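Local coordinates for superantigen-like protein (Staphylococcus aureus, PDB 4O1N) that probably promotes virulence by proteolytically cleaving host proteins, among them collagens and several cytokines, at residues Arg38-Gly43 with Ser109-Asp114; Lys51-Val56 with His62-Leu67; Thr66-Asp71 with Leu189-Met194; Ile87-Asp92 with Ala96-Ile101; Thr172-Met175 with Thr179-Thr182. All blocks are in the same frame, centred on the assembly; numbering follows the deposited sequence.

Contact 1: residues Arg38-Gly43 with Ser109-Asp114; sequences RKNVTG and SVQYID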
# COMPACT_ATOMS: atom_id res chain seq x y z
N ARG A 38 9.51 3.30 5.96
CA ARG A 38 10.06 4.19 6.96
C ARG A 38 9.06 5.26 7.26
O ARG A 38 8.41 5.74 6.34
CB ARG A 38 11.33 4.86 6.41
CG ARG A 38 12.54 3.93 6.33
CD ARG A 38 12.96 3.36 7.70
NE ARG A 38 14.20 2.57 7.59
CZ ARG A 38 15.28 2.74 8.37
NH1 ARG A 38 15.30 3.61 9.39
NH2 ARG A 38 16.36 2.00 8.16
N LYS A 39 9.02 5.69 8.52
CA LYS A 39 8.12 6.76 8.99
C LYS A 39 8.85 8.01 9.46
O LYS A 39 10.01 7.91 9.91
CB LYS A 39 7.26 6.25 10.12
CG LYS A 39 6.62 4.92 9.74
CD LYS A 39 5.44 4.53 10.63
CE LYS A 39 4.88 3.18 10.18
NZ LYS A 39 3.77 2.71 11.06
N ASN A 40 8.18 9.16 9.36
CA ASN A 40 8.77 10.47 9.72
C ASN A 40 10.07 10.79 9.05
O ASN A 40 11.00 11.25 9.68
CB ASN A 40 8.95 10.58 11.21
CG ASN A 40 7.65 10.35 11.95
OD1 ASN A 40 6.92 11.30 12.27
ND2 ASN A 40 7.33 9.10 12.22
N VAL A 41 10.10 10.57 7.74
CA VAL A 41 11.21 10.91 6.91
C VAL A 41 10.97 12.26 6.25
O VAL A 41 9.91 12.85 6.38
CB VAL A 41 11.42 9.84 5.83
CG1 VAL A 41 11.48 8.52 6.48
CG2 VAL A 41 10.31 9.79 4.77
N THR A 42 11.99 12.73 5.56
CA THR A 42 11.95 13.95 4.81
C THR A 42 12.32 13.59 3.39
O THR A 42 13.20 12.81 3.18
CB THR A 42 12.86 15.01 5.45
OG1 THR A 42 12.26 15.38 6.71
CG2 THR A 42 12.99 16.31 4.57
N GLY A 43 11.59 14.12 2.42
CA GLY A 43 11.90 13.93 1.02
C GLY A 43 11.77 15.23 0.24
O GLY A 43 11.19 16.19 0.74
N SER A 109 -0.12 12.73 13.00
CA SER A 109 -0.15 14.00 13.64
C SER A 109 -0.12 13.89 15.17
O SER A 109 0.29 14.82 15.84
CB SER A 109 -1.36 14.76 13.10
OG SER A 109 -1.50 16.00 13.75
N VAL A 110 -0.48 12.74 15.74
CA VAL A 110 -0.11 12.45 17.15
C VAL A 110 1.13 11.54 17.19
O VAL A 110 1.08 10.36 16.82
CB VAL A 110 -1.31 11.92 18.02
CG1 VAL A 110 -2.38 11.23 17.19
CG2 VAL A 110 -0.85 11.00 19.16
N GLN A 111 2.25 12.12 17.63
CA GLN A 111 3.54 11.41 17.61
C GLN A 111 3.91 10.80 18.94
O GLN A 111 4.74 9.92 18.99
CB GLN A 111 4.69 12.34 17.17
CG GLN A 111 4.88 12.43 15.65
CD GLN A 111 5.05 11.06 14.94
OE1 GLN A 111 4.42 10.78 13.91
NE2 GLN A 111 5.92 10.23 15.50
N TYR A 112 3.34 11.28 20.02
CA TYR A 112 3.89 10.94 21.34
C TYR A 112 3.20 9.75 21.95
O TYR A 112 3.68 9.19 22.91
CB TYR A 112 3.87 12.16 22.29
CG TYR A 112 2.58 12.36 23.02
CD1 TYR A 112 1.43 12.80 22.36
CD2 TYR A 112 2.50 12.15 24.37
CE1 TYR A 112 0.23 12.99 23.03
CE2 TYR A 112 1.31 12.35 25.04
CZ TYR A 112 0.18 12.76 24.37
OH TYR A 112 -0.98 12.92 25.08
N ILE A 113 2.07 9.37 21.40
CA ILE A 113 1.50 8.06 21.65
C ILE A 113 1.25 7.37 20.31
O ILE A 113 0.78 8.01 19.33
CB ILE A 113 0.16 8.19 22.34
CG1 ILE A 113 0.31 9.00 23.62
CG2 ILE A 113 -0.41 6.81 22.61
CD1 ILE A 113 -1.01 9.28 24.31
N ASP A 114 1.54 6.07 20.28
CA ASP A 114 1.23 5.24 19.11
C ASP A 114 -0.08 4.45 19.32
O ASP A 114 -0.07 3.37 19.90
CB ASP A 114 2.39 4.28 18.83
CG ASP A 114 2.20 3.45 17.55
OD1 ASP A 114 2.93 2.44 17.44
OD2 ASP A 114 1.34 3.80 16.66
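Asn-40 and Gln-111 meet amide to amide on the surface of the protein, linking a corner of the OB fold to the connection that runs on into the beta-grasp domain. Asn-40 lies at a turn of the chain, in a left-handed backbone conformation (phi 54°, psi 47°), between strand 36-38 and strand 41-48. The close part is small: the two side chains come from opposite directions, and their amide planes stand 84° apart, so the groups meet crosswise and do not stack. As modelled, OD1 of Asn-40 and OE1 of Gln-111 come within 3.0 Å, but which end of each amide is O and which is N is doubtful, and a hydrogen bond is left undecided. The CA atoms behind them are 9.5 Å apart. Gln-111 reaches this point by bending at its second torsion.

Everything else is loose. Only 76 Å² is buried, counting both sides, and both touching residues are exposed. Each segment is held mainly from elsewhere: Asn-40 N donates to Asp-84 OD1, while the backbone N atoms of Ser-109 and Val-110 bond to the carboxylate of Glu-140. Beside the amides, the opposite charges of Lys-39 and Asp-114 do not pair, NZ of Lys-39 stopping 6.2 Å from OD2 of Asp-114.

Contact 2: residues Lys51-Val56 with His62-Leu67; sequences KHYLEV and HSRITL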
# COMPACT_ATOMS: atom_id res chain seq x y z
N LYS A 51 6.47 15.37 -15.49
CA LYS A 51 6.28 14.32 -14.51
C LYS A 51 6.65 14.82 -13.11
O LYS A 51 7.33 15.83 -12.96
CB LYS A 51 7.13 13.12 -14.89
CG LYS A 51 6.59 12.42 -16.12
CD LYS A 51 7.72 11.81 -16.93
CE LYS A 51 7.28 10.54 -17.64
NZ LYS A 51 8.37 10.00 -18.52
N HIS A 52 6.17 14.09 -12.11
CA HIS A 52 6.31 14.46 -10.73
C HIS A 52 6.91 13.36 -9.89
O HIS A 52 6.45 12.22 -9.94
CB HIS A 52 4.95 14.79 -10.20
CG HIS A 52 4.37 15.98 -10.86
ND1 HIS A 52 3.66 15.90 -12.03
CD2 HIS A 52 4.45 17.30 -10.54
CE1 HIS A 52 3.30 17.12 -12.40
NE2 HIS A 52 3.77 17.99 -11.52
N TYR A 53 7.90 13.73 -9.09
CA TYR A 53 8.72 12.79 -8.35
C TYR A 53 8.97 13.26 -6.92
O TYR A 53 9.02 14.46 -6.63
CB TYR A 53 10.06 12.64 -9.07
CG TYR A 53 9.97 12.08 -10.48
CD1 TYR A 53 9.55 10.76 -10.69
CD2 TYR A 53 10.30 12.86 -11.60
CE1 TYR A 53 9.49 10.22 -11.96
CE2 TYR A 53 10.23 12.33 -12.88
CZ TYR A 53 9.83 11.02 -13.05
OH TYR A 53 9.76 10.51 -14.31
N LEU A 54 9.17 12.30 -6.04
CA LEU A 54 9.68 12.55 -4.70
C LEU A 54 10.93 11.74 -4.48
O LEU A 54 10.90 10.52 -4.59
CB LEU A 54 8.65 12.13 -3.66
CG LEU A 54 9.20 12.36 -2.27
CD1 LEU A 54 8.71 13.68 -1.73
CD2 LEU A 54 8.77 11.25 -1.35
N GLU A 55 12.03 12.42 -4.17
CA GLU A 55 13.30 11.77 -3.84
C GLU A 55 13.45 11.62 -2.33
O GLU A 55 13.16 12.56 -1.60
CB GLU A 55 14.50 12.54 -4.42
CG GLU A 55 15.81 11.82 -4.18
CD GLU A 55 17.00 12.33 -4.97
OE1 GLU A 55 18.14 12.08 -4.52
OE2 GLU A 55 16.84 12.94 -6.03
N VAL A 56 13.91 10.46 -1.88
CA VAL A 56 14.00 10.16 -0.47
C VAL A 56 15.17 9.27 -0.20
O VAL A 56 15.31 8.25 -0.85
CB VAL A 56 12.81 9.30 0.01
CG1 VAL A 56 13.10 8.72 1.38
CG2 VAL A 56 11.55 10.11 0.10
N HIS A 62 18.51 4.68 -1.26
CA HIS A 62 18.15 5.82 -2.08
C HIS A 62 16.98 5.51 -3.00
O HIS A 62 16.98 4.50 -3.71
CB HIS A 62 19.41 6.25 -2.84
CG HIS A 62 19.21 7.44 -3.72
ND1 HIS A 62 19.60 8.70 -3.34
CD2 HIS A 62 18.71 7.55 -4.98
CE1 HIS A 62 19.32 9.55 -4.32
NE2 HIS A 62 18.78 8.87 -5.33
N SER A 63 15.97 6.39 -2.98
CA SER A 63 14.72 6.09 -3.66
C SER A 63 14.12 7.27 -4.41
O SER A 63 14.11 8.40 -3.92
CB SER A 63 13.65 5.59 -2.65
OG SER A 63 13.98 4.33 -2.14
N ARG A 64 13.55 6.98 -5.56
CA ARG A 64 12.77 7.96 -6.30
C ARG A 64 11.34 7.44 -6.57
O ARG A 64 11.13 6.43 -7.25
CB ARG A 64 13.51 8.32 -7.58
CG ARG A 64 12.90 9.46 -8.37
CD ARG A 64 12.20 8.92 -9.59
NE ARG A 64 12.82 9.34 -10.82
CZ ARG A 64 12.64 8.78 -12.01
NH1 ARG A 64 11.85 7.73 -12.19
NH2 ARG A 64 13.27 9.28 -13.04
N ILE A 65 10.36 8.16 -6.02
CA ILE A 65 8.97 7.72 -6.02
C ILE A 65 8.17 8.54 -6.99
O ILE A 65 8.08 9.73 -6.82
CB ILE A 65 8.36 7.88 -4.62
CG1 ILE A 65 9.14 7.03 -3.63
CG2 ILE A 65 6.89 7.46 -4.61
CD1 ILE A 65 8.71 7.22 -2.20
N THR A 66 7.61 7.90 -8.01
CA THR A 66 6.77 8.59 -8.96
C THR A 66 5.39 8.89 -8.36
O THR A 66 4.78 8.02 -7.74
CB THR A 66 6.58 7.77 -10.25
OG1 THR A 66 7.85 7.34 -10.77
CG2 THR A 66 5.91 8.59 -11.35
N LEU A 67 4.93 10.14 -8.57
CA LEU A 67 3.62 10.62 -8.14
C LEU A 67 2.72 10.84 -9.34
O LEU A 67 2.99 11.69 -10.18
CB LEU A 67 3.73 11.92 -7.37
CG LEU A 67 4.76 11.90 -6.26
CD1 LEU A 67 5.01 13.29 -5.74
CD2 LEU A 67 4.32 11.00 -5.11
O HOH W 1 15.13 5.44 0.19
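Leu-54 and Ile-65 form the central hydrogen-bonded pair of two antiparallel strands whose axes approach to 4.6 Å. Among the backbone bonds, Leu-54 N donates to Ile-65 O at 2.9 Å and Ile-65 N returns a bond to Leu-54 O. Val-56 and Ser-63 repeat the reciprocal pattern, while Leu-67 N closes the other end on His-52 O. Between them, the non-hydrogen-bonded pairs Tyr-53/Thr-66 and Glu-55/Arg-64 bring CA-H groups toward carbonyls, as in Tyr-53 CA to Ile-65 O at 3.5 Å.

The aromatic contact is a cation-pi stack. The guanidinium of Arg-64 lies over one face of the Tyr-53 ring, with CZ 3.9 Å from the ring centroid and the planes only 21° apart. Bends at chi2 (-105°) and chi3 (-115°) fold the arginine back over the neighbouring strand, and Thr-66 OG1 approaches the same ring at its edge, 3.5 Å from Tyr-53 CE1.

Apolar contacts occupy the face bearing Leu-54 and Ile-65, which point the same way and touch through CD2 of Leu-54 and CD1 of Ile-65 at 4.1 Å; Val-85 and Val-104 add to this side. One water donates to Val-56 O and accepts from Ser-63 OG, 2.8 Å away. The whole is a beta hairpin of the OB barrel, with the largely apolar face of Leu-54, Val-56 and Ile-65 buried, consistent with the barrel interior.

Contact 3: residues Thr66-Asp71 with Leu189-Met194; sequences TLLGSD and LEKERM
The seam between the OB fold and the beta-grasp domain is the setting in which Leu-68 meets Lys-191 and Gly-69 meets Glu-192. One partner is the loop that leads from strand 61-66 to helix 71-74; the other is the loop before strand 197-199. Residues 191-194 have helical backbone angles without forming a regular helix, and Arg-193 N bonds to Glu-190 O at 2.8 Å to shape the turn.

The side-chain part is apolar. CD2 of Leu-68 rests against the aliphatic stem of Lys-191, with its closest approach to CD at 3.7 Å, and the two chains cross obliquely. Bends at chi3 (144°) and chi4 (-93°) carry the ammonium end of the lysine away from the leucine. Beside this, the backbones close in: with no side chain at Gly-69, its CA lies 4.9 Å from the CA of Glu-192 and 4.0 Å from the carbonyl O of Glu-192.

Only 166 Å² is buried in all. Ile-101 of strand 98-106 packs against both Leu-68 and Met-194, and Ser-70 OG bonds to Glu-196, a further tie across the seam. A bridging water donates weakly to Leu-68 O at 3.0 Å and to Glu-192 OE1 at 3.4 Å.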
# COMPACT_ATOMS: atom_id res chain seq x y z
N THR A 66 7.61 7.90 -8.01
CA THR A 66 6.77 8.59 -8.96
C THR A 66 5.39 8.89 -8.36
O THR A 66 4.78 8.02 -7.74
CB THR A 66 6.58 7.77 -10.25
OG1 THR A 66 7.85 7.34 -10.77
CG2 THR A 66 5.91 8.59 -11.35
N LEU A 67 4.93 10.14 -8.57
CA LEU A 67 3.62 10.62 -8.14
C LEU A 67 2.72 10.84 -9.34
O LEU A 67 2.99 11.69 -10.18
CB LEU A 67 3.73 11.92 -7.37
CG LEU A 67 4.76 11.90 -6.26
CD1 LEU A 67 5.01 13.29 -5.74
CD2 LEU A 67 4.32 11.00 -5.11
N LEU A 68 1.62 10.09 -9.38
CA LEU A 68 0.82 9.88 -10.57
C LEU A 68 -0.59 10.39 -10.38
O LEU A 68 -1.16 10.96 -11.29
CB LEU A 68 0.71 8.38 -10.84
CG LEU A 68 1.47 7.71 -11.97
CD1 LEU A 68 2.63 8.58 -12.44
CD2 LEU A 68 1.94 6.33 -11.53
N GLY A 69 -1.18 10.13 -9.23
CA GLY A 69 -2.60 10.42 -9.03
C GLY A 69 -2.74 11.75 -8.35
O GLY A 69 -2.09 12.72 -8.73
N SER A 70 -3.57 11.75 -7.32
CA SER A 70 -3.85 12.94 -6.52
C SER A 70 -2.71 13.30 -5.58
O SER A 70 -2.68 14.45 -5.12
CB SER A 70 -5.15 12.80 -5.71
OG SER A 70 -5.18 11.62 -4.93
N ASP A 71 -1.80 12.36 -5.31
CA ASP A 71 -0.60 12.68 -4.54
C ASP A 71 0.23 13.80 -5.19
O ASP A 71 0.93 14.52 -4.50
CB ASP A 71 0.25 11.43 -4.26
CG ASP A 71 0.58 10.63 -5.51
OD1 ASP A 71 0.15 11.05 -6.61
OD2 ASP A 71 1.23 9.56 -5.40
N LEU A 189 -2.77 -3.81 -8.34
CA LEU A 189 -3.38 -2.51 -8.08
C LEU A 189 -3.02 -1.52 -9.18
O LEU A 189 -1.85 -1.38 -9.54
CB LEU A 189 -2.91 -1.96 -6.71
CG LEU A 189 -3.55 -0.64 -6.29
CD1 LEU A 189 -5.05 -0.80 -6.10
CD2 LEU A 189 -2.91 -0.13 -5.01
N GLU A 190 -4.04 -0.83 -9.71
CA GLU A 190 -3.84 0.24 -10.71
C GLU A 190 -2.84 1.26 -10.16
O GLU A 190 -3.01 1.77 -9.05
CB GLU A 190 -5.17 0.96 -11.07
CG GLU A 190 -6.22 0.10 -11.79
CD GLU A 190 -7.29 -0.52 -10.89
OE1 GLU A 190 -7.01 -0.86 -9.70
OE2 GLU A 190 -8.45 -0.66 -11.37
N LYS A 191 -1.80 1.57 -10.94
CA LYS A 191 -0.76 2.50 -10.50
C LYS A 191 -1.26 3.88 -10.07
O LYS A 191 -0.69 4.50 -9.16
CB LYS A 191 0.35 2.62 -11.54
CG LYS A 191 -0.08 3.07 -12.92
CD LYS A 191 1.13 3.49 -13.75
CE LYS A 191 1.01 3.13 -15.24
NZ LYS A 191 1.63 1.79 -15.52
N GLU A 192 -2.33 4.37 -10.68
CA GLU A 192 -2.91 5.66 -10.28
C GLU A 192 -3.52 5.61 -8.89
O GLU A 192 -3.77 6.64 -8.28
CB GLU A 192 -3.94 6.22 -11.30
CG GLU A 192 -4.47 5.27 -12.38
CD GLU A 192 -3.42 5.01 -13.45
OE1 GLU A 192 -2.80 6.01 -13.90
OE2 GLU A 192 -3.21 3.82 -13.81
N ARG A 193 -3.78 4.42 -8.39
CA ARG A 193 -4.31 4.28 -7.02
C ARG A 193 -3.24 4.09 -5.91
O ARG A 193 -3.55 4.16 -4.69
CB ARG A 193 -5.30 3.11 -6.96
CG ARG A 193 -6.49 3.26 -7.89
CD ARG A 193 -7.33 1.97 -7.88
NE ARG A 193 -8.22 1.93 -6.72
CZ ARG A 193 -8.88 0.86 -6.30
NH1 ARG A 193 -8.75 -0.30 -6.92
NH2 ARG A 193 -9.68 0.96 -5.24
N MET A 194 -2.00 3.84 -6.30
CA MET A 194 -0.96 3.52 -5.31
C MET A 194 -0.62 4.71 -4.42
O MET A 194 -0.11 4.52 -3.32
CB MET A 194 0.28 3.01 -6.01
CG MET A 194 0.08 1.66 -6.67
SD MET A 194 1.48 1.26 -7.71
CE MET A 194 1.03 -0.36 -8.28
O HOH W 2 -3.18 9.00 -12.23

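Contact 4: residues Ile87-Asp92 with Ala96-Ile101; sequences ILREGD and ATNYSI
Glu-90 lays its aliphatic CG against the CD1 methyl of Ile-101 at 3.5 Å, the two side chains crossing at about a right angle. A bend at chi2 (-60°) turns the carboxylate back over the same methyl, and OE2 finds its protein partner in Tyr-30 OH. The backbone is tied by Glu-90 N to Tyr-99 O, at 3.0 Å.

Ser-100 supplies the second tie. Its OG donates to Leu-88 O at 2.7 Å, and a water donates to the same carbonyl oxygen at 2.8 Å, so that atom is gripped twice. This water also donates to Glu-90 OE2 and accepts from Ile-101 N, 3.0 Å away, joining three residues across the contact.

Farther along, Ile-87 CG2 packs on CB of Asn-98 at 3.9 Å and close to CB of Ser-100. Arg-89 crosses Asn-98 at about a right angle, their guanidinium and amide planes 86° apart, and its NH2 bonds to Gln-95 O.

With the touching parts running 94° apart, the chain leaves the antiparallel pairing of strands 83-87 and 98-106 and turns roughly perpendicular to the strand. The segments form the base of the loop joining the fourth and fifth barrel strands, consistent with the L45 loop of OB folds.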
# COMPACT_ATOMS: atom_id res chain seq x y z
N ILE A 87 7.73 1.72 -0.01
CA ILE A 87 8.51 1.71 -1.24
C ILE A 87 8.71 0.29 -1.75
O ILE A 87 9.14 -0.59 -1.01
CB ILE A 87 9.91 2.33 -1.00
CG1 ILE A 87 9.82 3.85 -0.91
CG2 ILE A 87 10.89 2.01 -2.13
CD1 ILE A 87 11.06 4.47 -0.29
N LEU A 88 8.41 0.10 -3.02
CA LEU A 88 8.51 -1.19 -3.64
C LEU A 88 9.14 -0.96 -5.00
O LEU A 88 8.76 -0.03 -5.71
CB LEU A 88 7.11 -1.81 -3.73
CG LEU A 88 6.99 -3.08 -4.57
CD1 LEU A 88 5.78 -3.89 -4.12
CD2 LEU A 88 6.89 -2.80 -6.06
N ARG A 89 10.12 -1.77 -5.38
CA ARG A 89 10.87 -1.51 -6.62
C ARG A 89 10.13 -2.11 -7.82
O ARG A 89 10.01 -3.34 -7.97
CB ARG A 89 12.26 -2.13 -6.61
CG ARG A 89 13.06 -2.14 -5.32
CD ARG A 89 14.24 -3.07 -5.51
NE ARG A 89 15.42 -2.28 -5.50
CZ ARG A 89 16.33 -2.12 -6.46
NH1 ARG A 89 16.37 -2.78 -7.60
NH2 ARG A 89 17.29 -1.28 -6.17
N GLU A 90 9.68 -1.26 -8.72
CA GLU A 90 8.84 -1.76 -9.82
C GLU A 90 9.46 -2.88 -10.67
O GLU A 90 8.79 -3.91 -10.92
CB GLU A 90 8.35 -0.63 -10.72
CG GLU A 90 7.17 0.11 -10.11
CD GLU A 90 5.96 -0.78 -9.86
OE1 GLU A 90 5.52 -1.48 -10.78
OE2 GLU A 90 5.41 -0.79 -8.75
N GLY A 91 10.70 -2.73 -11.12
CA GLY A 91 11.24 -3.75 -12.05
C GLY A 91 12.15 -4.78 -11.40
O GLY A 91 12.34 -4.78 -10.19
N ASP A 92 12.74 -5.62 -12.24
CA ASP A 92 13.71 -6.62 -11.78
C ASP A 92 15.15 -6.16 -11.90
O ASP A 92 16.05 -6.89 -11.44
CB ASP A 92 13.58 -7.93 -12.58
CG ASP A 92 12.22 -8.63 -12.37
OD1 ASP A 92 11.45 -8.27 -11.44
OD2 ASP A 92 11.97 -9.58 -13.16
N ALA A 96 21.00 0.12 -7.61
CA ALA A 96 20.91 0.35 -6.19
C ALA A 96 19.80 1.32 -5.82
O ALA A 96 19.21 1.19 -4.79
CB ALA A 96 22.26 0.84 -5.66
N THR A 97 19.53 2.29 -6.65
CA THR A 97 18.45 3.19 -6.38
C THR A 97 17.05 2.54 -6.60
O THR A 97 16.81 1.86 -7.60
CB THR A 97 18.62 4.47 -7.26
OG1 THR A 97 19.75 5.23 -6.80
CG2 THR A 97 17.37 5.36 -7.21
N ASN A 98 16.12 2.78 -5.67
CA ASN A 98 14.75 2.22 -5.74
C ASN A 98 13.81 3.15 -6.57
O ASN A 98 13.70 4.36 -6.31
CB ASN A 98 14.11 2.00 -4.35
CG ASN A 98 15.00 1.20 -3.38
OD1 ASN A 98 15.21 1.60 -2.22
ND2 ASN A 98 15.52 0.09 -3.84
N TYR A 99 13.12 2.57 -7.54
CA TYR A 99 12.14 3.31 -8.31
C TYR A 99 10.77 2.71 -8.02
O TYR A 99 10.48 1.58 -8.47
CB TYR A 99 12.46 3.28 -9.81
CG TYR A 99 13.76 3.96 -10.13
CD1 TYR A 99 13.84 5.35 -10.24
CD2 TYR A 99 14.92 3.23 -10.26
CE1 TYR A 99 15.04 5.99 -10.51
CE2 TYR A 99 16.13 3.86 -10.50
CZ TYR A 99 16.19 5.23 -10.64
OH TYR A 99 17.39 5.84 -10.88
N SER A 100 9.96 3.48 -7.29
CA SER A 100 8.67 3.05 -6.80
C SER A 100 7.57 4.01 -7.22
O SER A 100 7.82 5.07 -7.76
CB SER A 100 8.70 2.96 -5.28
OG SER A 100 7.57 2.26 -4.77
N ILE A 101 6.35 3.60 -6.95
CA ILE A 101 5.18 4.38 -7.31
C ILE A 101 4.24 4.56 -6.12
O ILE A 101 3.77 3.58 -5.55
CB ILE A 101 4.38 3.71 -8.41
CG1 ILE A 101 5.20 3.69 -9.70
CG2 ILE A 101 3.07 4.46 -8.60
CD1 ILE A 101 4.77 2.60 -10.67
O HOH W 3 6.23 0.59 -6.85

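Contact 5: residues Thr172-Met175 with Thr179-Thr182; sequences TITM and TTHT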
# COMPACT_ATOMS: atom_id res chain seq x y z
N THR A 172 -12.26 -5.77 -0.32
CA THR A 172 -13.21 -4.69 -0.07
C THR A 172 -12.95 -4.06 1.29
O THR A 172 -13.04 -4.71 2.29
CB THR A 172 -14.64 -5.21 -0.12
OG1 THR A 172 -14.82 -5.87 -1.37
CG2 THR A 172 -15.64 -4.06 0.02
N ILE A 173 -12.58 -2.80 1.30
CA ILE A 173 -12.35 -2.09 2.54
C ILE A 173 -13.55 -1.25 2.74
O ILE A 173 -13.86 -0.44 1.88
CB ILE A 173 -11.08 -1.20 2.48
CG1 ILE A 173 -9.82 -2.05 2.41
CG2 ILE A 173 -10.96 -0.31 3.71
CD1 ILE A 173 -8.82 -1.62 1.35
N THR A 174 -14.24 -1.44 3.87
CA THR A 174 -15.43 -0.66 4.23
C THR A 174 -15.13 0.36 5.34
O THR A 174 -14.61 0.00 6.41
CB THR A 174 -16.58 -1.60 4.67
OG1 THR A 174 -16.64 -2.72 3.77
CG2 THR A 174 -17.92 -0.88 4.67
N MET A 175 -15.44 1.64 5.08
CA MET A 175 -15.14 2.71 6.03
C MET A 175 -16.30 2.89 6.97
O MET A 175 -17.33 2.30 6.76
CB MET A 175 -14.84 4.01 5.33
CG MET A 175 -13.81 3.91 4.20
SD MET A 175 -12.17 3.35 4.77
CE MET A 175 -11.75 4.83 5.73
N THR A 179 -18.63 4.11 3.04
CA THR A 179 -17.85 4.15 1.82
C THR A 179 -17.04 2.88 1.71
O THR A 179 -16.59 2.35 2.72
CB THR A 179 -16.85 5.33 1.79
OG1 THR A 179 -17.49 6.55 2.17
CG2 THR A 179 -16.26 5.51 0.40
N THR A 180 -16.81 2.43 0.48
CA THR A 180 -15.96 1.27 0.21
C THR A 180 -14.90 1.53 -0.89
O THR A 180 -15.09 2.37 -1.78
CB THR A 180 -16.80 0.10 -0.29
OG1 THR A 180 -17.31 0.44 -1.58
CG2 THR A 180 -17.96 -0.21 0.67
N HIS A 181 -13.78 0.81 -0.78
CA HIS A 181 -12.74 0.77 -1.80
C HIS A 181 -12.57 -0.70 -2.12
O HIS A 181 -12.57 -1.51 -1.20
CB HIS A 181 -11.43 1.35 -1.28
CG HIS A 181 -11.58 2.71 -0.68
ND1 HIS A 181 -11.49 3.86 -1.43
CD2 HIS A 181 -11.84 3.10 0.58
CE1 HIS A 181 -11.69 4.91 -0.65
NE2 HIS A 181 -11.91 4.47 0.58
N THR A 182 -12.49 -1.04 -3.39
CA THR A 182 -12.48 -2.43 -3.81
C THR A 182 -11.31 -2.62 -4.76
O THR A 182 -10.95 -1.71 -5.48
CB THR A 182 -13.80 -2.84 -4.51
OG1 THR A 182 -13.81 -2.41 -5.86
CG2 THR A 182 -15.03 -2.22 -3.83
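Ile-173 and His-181 form a hydrogen-bonded antiparallel pair: Ile-173 N donates to His-181 O at 2.8 Å, and His-181 N donates in return to Ile-173 O at 2.9 Å. One step toward the turn, Met-175 N meets Thr-179 O at 2.7 Å. The non-hydrogen-bonded pairs in between add CA-H...O contacts, such as Thr-180 CA to Ile-173 O at 3.2 Å.

Side chains make the next layer. On one face Thr-174 and Thr-180 lie side by side, pointing the same way, with their CG2 methyls 4.1 Å apart; Thr-172 and Thr-182 continue this threonine-lined surface. On the other face Met-175 folds along the edge of the His-181 ring. Its bend at chi2 (-61°) sets SD 5.1 Å from the ring centroid as an edge-on sulfur-aromatic contact, and CG lies 4.1 Å from His-181 NE2.

Farther out, Thr-179 OG1 bonds to Asp-177 OD1 within the turn, and His-181 ND1 bonds to a glycerol probably taken from the crystallisation liquor. The hairpin closes one side of the beta-grasp sheet: strand 180-183 is its outermost strand in the chain, strand 171-175 pairs on its other side with strand 203-210, and Ile-198 of strand 197-199 touches Ile-173, Met-175 and His-181.

Overall arrangement
Contacts 2 and 4 are neighbours in the OB sheet, centres about 10 Å apart, and Arg-64 N probably bonds to Asn-98 O at 2.7 Å. Contact 3 shares Thr-66 and Leu-67 with contact 2 and touches contact 4 through Ile-101 and a probable bond, Thr-66 N to Ser-100 O, at 2.8 Å. It also bridges to the beta-grasp half: Arg-193 NH2 lies 3.0 Å from Thr-182 O of contact 5, whose centre is about 28 Å from that of contact 2. Contact 1, a small surface contact centred about 19 Å from contact 2, touches it through Gly-43. Glycerol bound by Arg-193 and His-181 probably comes from the crystallisation liquor; no contact is tied to a known active site.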